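Local coordinates for CBS domain protein (Bacillus anthracis, PDB 3LQN) that is of unknown function but carries a tandem pair of CBS domains, a module that in relatives commonly binds adenosine nucleotides, at residues A[54-60]-A[122-128]; A[66-70]-A[91-95]. One frame throughout, in Å; residues are numbered along the deposited sequence.

Overall arrangement
The chain holds two CBS motifs that face each other through their sheets, and both contacts lie toward the surface of this pair. Interaction 1 joins the hairpin loop of one motif (54-60) to the equivalent loop of the other (122-128), the two strand pairs running on from it. Interaction 2 packs helix 66-72, which follows strand 60-65, against the loop segment 91-95, ahead of strand 99-101. Strand 60-65 therefore ties them together, although their centres are 20 Å apart and their nearest atoms about 7 Å. Sulfate and formic acid, one of each about 4 Å from the Tyr58 side chain, probably come from the crystallisation liquor, and no nucleotide is bound at either contact.

Interaction 1: A[54-60]-A[122-128]; sequences LDPMYKL and VNEDGYF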
loop_
_atom_site.group_PDB
_atom_site.type_symbol
_atom_site.label_atom_id
_atom_site.label_comp_id
_atom_site.label_asym_id
_atom_site.label_seq_id
_atom_site.Cartn_x
_atom_site.Cartn_y
_atom_site.Cartn_z
ATOM N N LEU A 54 -18.239 2.417 -7.669
ATOM C CA LEU A 54 -18.950 2.061 -8.895
ATOM C C LEU A 54 -20.343 2.676 -8.865
ATOM O O LEU A 54 -20.856 2.973 -7.798
ATOM C CB LEU A 54 -19.124 0.532 -9.021
ATOM C CG LEU A 54 -17.789 -0.265 -9.025
ATOM C CD1 LEU A 54 -18.182 -1.763 -9.218
ATOM C CD2 LEU A 54 -16.814 0.222 -10.115
ATOM N N ASP A 55 -20.915 2.865 -10.032
ATOM C CA ASP A 55 -22.337 3.244 -10.124
ATOM C C ASP A 55 -23.214 2.021 -10.245
ATOM O O ASP A 55 -22.715 0.869 -10.221
ATOM C CB ASP A 55 -22.592 4.302 -11.231
ATOM C CG ASP A 55 -22.284 3.830 -12.614
ATOM O OD1 ASP A 55 -22.393 2.624 -12.947
ATOM O OD2 ASP A 55 -21.975 4.702 -13.435
ATOM N N PRO A 56 -24.544 2.236 -10.386
ATOM C CA PRO A 56 -25.382 1.027 -10.447
ATOM C C PRO A 56 -25.209 0.204 -11.723
ATOM O O PRO A 56 -25.676 -0.931 -11.787
ATOM C CB PRO A 56 -26.813 1.601 -10.367
ATOM C CG PRO A 56 -26.673 2.822 -9.559
ATOM C CD PRO A 56 -25.306 3.414 -9.932
ATOM N N MET A 57 -24.543 0.746 -12.739
ATOM C CA MET A 57 -24.260 -0.022 -13.918
ATOM C C MET A 57 -22.871 -0.675 -13.893
ATOM O O MET A 57 -22.393 -1.174 -14.907
ATOM C CB MET A 57 -24.460 0.863 -15.111
ATOM C CG MET A 57 -25.817 1.587 -14.917
ATOM S SD MET A 57 -25.931 2.812 -16.137
ATOM C CE MET A 57 -25.610 1.828 -17.581
ATOM N N TYR A 58 -22.273 -0.625 -12.715
ATOM C CA TYR A 58 -20.968 -1.209 -12.490
ATOM C C TYR A 58 -19.915 -0.487 -13.359
ATOM O O TYR A 58 -18.933 -1.082 -13.824
ATOM C CB TYR A 58 -21.060 -2.725 -12.739
ATOM C CG TYR A 58 -21.683 -3.513 -11.583
ATOM C CD1 TYR A 58 -20.877 -4.047 -10.586
ATOM C CD2 TYR A 58 -23.061 -3.741 -11.502
ATOM C CE1 TYR A 58 -21.407 -4.767 -9.546
ATOM C CE2 TYR A 58 -23.600 -4.478 -10.462
ATOM C CZ TYR A 58 -22.759 -4.985 -9.487
ATOM O OH TYR A 58 -23.252 -5.724 -8.443
ATOM N N LYS A 59 -20.121 0.820 -13.543
ATOM C CA LYS A 59 -19.135 1.689 -14.168
ATOM C C LYS A 59 -18.296 2.363 -13.104
ATOM O O LYS A 59 -18.767 2.662 -12.016
ATOM C CB LYS A 59 -19.809 2.699 -15.115
ATOM C CG LYS A 59 -20.277 1.969 -16.376
ATOM C CD LYS A 59 -21.090 2.811 -17.341
ATOM C CE LYS A 59 -21.472 1.942 -18.526
ATOM N NZ LYS A 59 -21.475 2.742 -19.786
ATOM N N LEU A 60 -17.033 2.591 -13.424
ATOM C CA LEU A 60 -16.051 3.129 -12.506
ATOM C C LEU A 60 -16.179 4.647 -12.368
ATOM O O LEU A 60 -16.156 5.367 -13.372
ATOM C CB LEU A 60 -14.648 2.736 -13.037
ATOM C CG LEU A 60 -13.530 3.209 -12.138
ATOM C CD1 LEU A 60 -13.620 2.505 -10.712
ATOM C CD2 LEU A 60 -12.168 2.989 -12.850
ATOM N N VAL A 122 -10.817 -1.161 -17.101
ATOM C CA VAL A 122 -12.193 -1.024 -17.550
ATOM C C VAL A 122 -12.278 -1.561 -18.981
ATOM O O VAL A 122 -11.252 -1.713 -19.653
ATOM C CB VAL A 122 -12.632 0.431 -17.529
ATOM C CG1 VAL A 122 -12.609 0.987 -16.062
ATOM C CG2 VAL A 122 -11.748 1.245 -18.432
ATOM N N ASN A 123 -13.478 -1.904 -19.415
ATOM C CA ASN A 123 -13.655 -2.281 -20.822
ATOM C C ASN A 123 -13.978 -1.069 -21.661
ATOM O O ASN A 123 -13.999 0.052 -21.154
ATOM C CB ASN A 123 -14.604 -3.477 -21.041
ATOM C CG ASN A 123 -16.084 -3.132 -20.869
ATOM O OD1 ASN A 123 -16.456 -1.987 -20.621
ATOM N ND2 ASN A 123 -16.935 -4.146 -21.002
ATOM N N GLU A 124 -14.176 -1.295 -22.953
ATOM C CA GLU A 124 -14.543 -0.240 -23.882
ATOM C C GLU A 124 -15.533 0.747 -23.245
ATOM O O GLU A 124 -15.314 1.959 -23.274
ATOM C CB GLU A 124 -15.121 -0.865 -25.169
ATOM C CG GLU A 124 -16.135 -2.003 -24.910
ATOM C CD GLU A 124 -16.522 -2.812 -26.153
ATOM O OE1 GLU A 124 -16.284 -2.343 -27.287
ATOM O OE2 GLU A 124 -17.075 -3.922 -25.987
ATOM N N ASP A 125 -16.597 0.211 -22.646
ATOM C CA ASP A 125 -17.734 1.003 -22.151
ATOM C C ASP A 125 -17.606 1.488 -20.709
ATOM O O ASP A 125 -18.610 1.878 -20.093
ATOM C CB ASP A 125 -19.034 0.185 -22.231
ATOM C CG ASP A 125 -19.330 -0.335 -23.632
ATOM O OD1 ASP A 125 -19.259 0.454 -24.598
ATOM O OD2 ASP A 125 -19.654 -1.539 -23.756
ATOM N N GLY A 126 -16.402 1.437 -20.149
ATOM C CA GLY A 126 -16.196 1.958 -18.809
ATOM C C GLY A 126 -16.686 1.079 -17.667
ATOM O O GLY A 126 -16.646 1.495 -16.499
ATOM N N TYR A 127 -17.122 -0.136 -17.993
ATOM C CA TYR A 127 -17.478 -1.069 -16.945
ATOM C C TYR A 127 -16.184 -1.414 -16.242
ATOM O O TYR A 127 -15.158 -1.627 -16.900
ATOM C CB TYR A 127 -18.132 -2.360 -17.486
ATOM C CG TYR A 127 -19.520 -2.111 -18.095
ATOM C CD1 TYR A 127 -20.649 -1.934 -17.289
ATOM C CD2 TYR A 127 -19.683 -2.031 -19.472
ATOM C CE1 TYR A 127 -21.920 -1.672 -17.864
ATOM C CE2 TYR A 127 -20.932 -1.774 -20.043
ATOM C CZ TYR A 127 -22.034 -1.598 -19.235
ATOM O OH TYR A 127 -23.252 -1.359 -19.840
ATOM N N PHE A 128 -16.251 -1.562 -14.931
ATOM C CA PHE A 128 -15.102 -2.005 -14.140
ATOM C C PHE A 128 -14.858 -3.509 -14.385
ATOM O O PHE A 128 -15.780 -4.298 -14.291
ATOM C CB PHE A 128 -15.433 -1.736 -12.663
ATOM C CG PHE A 128 -14.425 -2.278 -11.717
ATOM C CD1 PHE A 128 -13.109 -1.823 -11.741
ATOM C CD2 PHE A 128 -14.762 -3.297 -10.854
ATOM C CE1 PHE A 128 -12.155 -2.336 -10.848
ATOM C CE2 PHE A 128 -13.807 -3.831 -9.990
ATOM C CZ PHE A 128 -12.514 -3.349 -9.987
#
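One face of the Tyr127 ring carries the Lys59 chain, whose CE sits 3.9 Å from the ring centroid in a CH-pi contact offset toward the rim. NZ lies over the same face, 25° off the ring normal, as a longer cation-pi pair. At the ring edge, in plane, are Met57 O, Asn123 OD1 and Asp125 OD2. Lys59 leaves the backbone with CG beside its N, runs extended through chi2 and chi3, and bends at chi4 (-145°), where NZ donates a hydrogen bond to Asp125 O (3.0 Å) in the carbonyl plane. The Phe128 ring is approached obliquely by Leu54, Leu54 CD2 lying 3.5 Å from Phe128 CB, and the Leu60 and Val122 side chains cross at about a right angle, Leu60 CD2 touching Val122 CG1 at 3.8 Å.

Two backbone bonds join the loops: Phe128 N to Tyr58 O at 2.9 Å, nearly straight at 171°, and Leu60 N to Gly126 O at 3.3 Å. Type I turns span Asp55 to Tyr58 and Asn123 to Gly126. Asp55 OD1 accepts Met57 N, closing an Asx turn, and Lys59 N from the opposite face. Main-chain bonds and Lys59 thus supply the polar links, beside apolar packing.

Interaction 2: A[66-70]-A[91-95]; sequences TAMIL and QVMKQ. With SO4 (sulfate ion), chain B; FMT (formic acid), chain H.
Gln95 N donates to O4 of the sulfate at 3.1 Å, with an N-H...O angle of 159°, and Asp96 N also binds this ion.

Across to helix 66-72 the contact is carried by Met68. Its CG stands anti to the carbonyl carbon (chi1 -71°), and the chain runs out from the helix until SD is 3.4 Å from Val92 O. A bend at chi3 then leaves CE against the flank of Lys94, 3.7 Å from CB, the two side chains crossing at about a right angle. Val92 answers from the loop side: its CB rests 3.8 Å from the Met68 carbonyl oxygen, while CG2 reaches 4.1 Å from Ile69 CG1. No hydrogen bond links the two segments; the contact is van der Waals packing, with Met68 SD against Val92 O.

Segment 91-95 is fixed to strand 60-65 by a backbone bond between Lys94 and Leu63. Val92 and Ile69 both rest on Ile64 of that strand, and Leu36 of helix 36-46 touches Val92 while Leu43 touches Ile69. At the start of helix 66-72 and one turn on, Thr66 and Leu70 pack against Leu70 and Thr66 of the second subunit.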
loop_
_atom_site.group_PDB
_atom_site.type_symbol
_atom_site.label_atom_id
_atom_site.label_comp_id
_atom_site.label_asym_id
_atom_site.label_seq_id
_atom_site.Cartn_x
_atom_site.Cartn_y
_atom_site.Cartn_z
ATOM N N THR A 66 -8.291 3.542 2.498
ATOM C CA THR A 66 -8.317 3.776 3.918
ATOM C C THR A 66 -7.574 5.066 4.251
ATOM O O THR A 66 -7.960 5.794 5.171
ATOM C CB THR A 66 -7.697 2.581 4.669
ATOM O OG1 THR A 66 -8.408 1.394 4.289
ATOM C CG2 THR A 66 -7.786 2.780 6.177
ATOM N N ALA A 67 -6.479 5.323 3.524
ATOM C CA ALA A 67 -5.810 6.602 3.644
ATOM C C ALA A 67 -6.781 7.802 3.383
ATOM O O ALA A 67 -6.731 8.799 4.135
ATOM C CB ALA A 67 -4.550 6.662 2.754
ATOM N N MET A 68 -7.608 7.756 2.343
ATOM C CA MET A 68 -8.476 8.880 1.978
ATOM C C MET A 68 -9.514 9.093 3.096
ATOM O O MET A 68 -9.797 10.211 3.507
ATOM C CB MET A 68 -9.239 8.657 0.669
ATOM C CG MET A 68 -8.360 8.700 -0.547
ATOM S SD MET A 68 -9.326 8.201 -1.966
ATOM C CE MET A 68 -8.058 7.376 -2.902
ATOM N N ILE A 69 -9.991 7.975 3.602
ATOM C CA ILE A 69 -10.951 8.043 4.704
ATOM C C ILE A 69 -10.384 8.659 5.968
ATOM O O ILE A 69 -10.994 9.594 6.542
ATOM C CB ILE A 69 -11.553 6.666 4.985
ATOM C CG1 ILE A 69 -12.379 6.235 3.742
ATOM C CG2 ILE A 69 -12.497 6.769 6.233
ATOM C CD1 ILE A 69 -13.038 4.780 3.920
ATOM N N LEU A 70 -9.240 8.141 6.412
ATOM C CA LEU A 70 -8.614 8.663 7.642
ATOM C C LEU A 70 -8.152 10.145 7.448
ATOM O O LEU A 70 -8.332 10.964 8.329
ATOM C CB LEU A 70 -7.438 7.782 8.055
ATOM C CG LEU A 70 -7.884 6.336 8.348
ATOM C CD1 LEU A 70 -6.616 5.484 8.647
ATOM C CD2 LEU A 70 -8.896 6.320 9.522
ATOM N N GLN A 91 -17.428 12.250 -0.567
ATOM C CA GLN A 91 -16.681 13.387 0.017
ATOM C C GLN A 91 -15.174 13.153 0.064
ATOM O O GLN A 91 -14.426 14.113 0.259
ATOM C CB GLN A 91 -17.163 13.702 1.423
ATOM C CG GLN A 91 -18.575 14.218 1.506
ATOM C CD GLN A 91 -19.019 14.262 2.913
ATOM O OE1 GLN A 91 -19.437 13.253 3.458
ATOM N NE2 GLN A 91 -18.949 15.454 3.544
ATOM N N VAL A 92 -14.706 11.925 -0.098
ATOM C CA VAL A 92 -13.268 11.658 0.044
ATOM C C VAL A 92 -12.672 10.867 -1.129
ATOM O O VAL A 92 -11.472 10.696 -1.195
ATOM C CB VAL A 92 -12.887 10.939 1.403
ATOM C CG1 VAL A 92 -13.278 11.796 2.650
ATOM C CG2 VAL A 92 -13.497 9.504 1.447
ATOM N N MET A 93 -13.507 10.302 -1.986
ATOM C CA MET A 93 -12.960 9.499 -3.085
ATOM C C MET A 93 -12.093 10.349 -4.055
ATOM O O MET A 93 -12.198 11.569 -4.132
ATOM C CB MET A 93 -14.095 8.837 -3.881
ATOM C CG MET A 93 -14.914 9.807 -4.614
ATOM S SD MET A 93 -16.201 8.884 -5.572
ATOM C CE MET A 93 -17.122 10.225 -6.279
ATOM N N LYS A 94 -11.290 9.651 -4.839
ATOM C CA LYS A 94 -10.374 10.259 -5.823
ATOM C C LYS A 94 -11.003 9.939 -7.176
ATOM O O LYS A 94 -11.284 8.782 -7.469
ATOM C CB LYS A 94 -9.041 9.575 -5.660
ATOM C CG LYS A 94 -7.858 10.078 -6.541
ATOM C CD LYS A 94 -6.567 9.372 -6.118
ATOM C CE LYS A 94 -5.310 10.046 -6.661
ATOM N NZ LYS A 94 -4.201 9.953 -5.666
ATOM N N GLN A 95 -11.268 10.966 -7.976
ATOM C CA GLN A 95 -11.897 10.785 -9.288
ATOM C C GLN A 95 -10.829 10.708 -10.371
ATOM O O GLN A 95 -11.034 10.065 -11.380
ATOM C CB GLN A 95 -12.822 11.947 -9.614
ATOM C CG GLN A 95 -13.922 12.210 -8.600
ATOM C CD GLN A 95 -15.271 12.354 -9.267
ATOM O OE1 GLN A 95 -15.456 11.914 -10.393
ATOM N NE2 GLN A 95 -16.225 12.940 -8.563
HETATM S S SO4 B . -9.832 14.174 -7.171
HETATM O O1 SO4 B . -9.550 15.596 -6.976
HETATM O O2 SO4 B . -9.327 13.729 -8.459
HETATM O O3 SO4 B . -9.159 13.416 -6.112
HETATM O O4 SO4 B . -11.282 13.944 -7.091
HETATM C C FMT H . -6.598 -2.247 4.824
HETATM O O1 FMT H . -7.069 -3.342 4.532
HETATM O O2 FMT H . -7.169 -1.459 5.566
#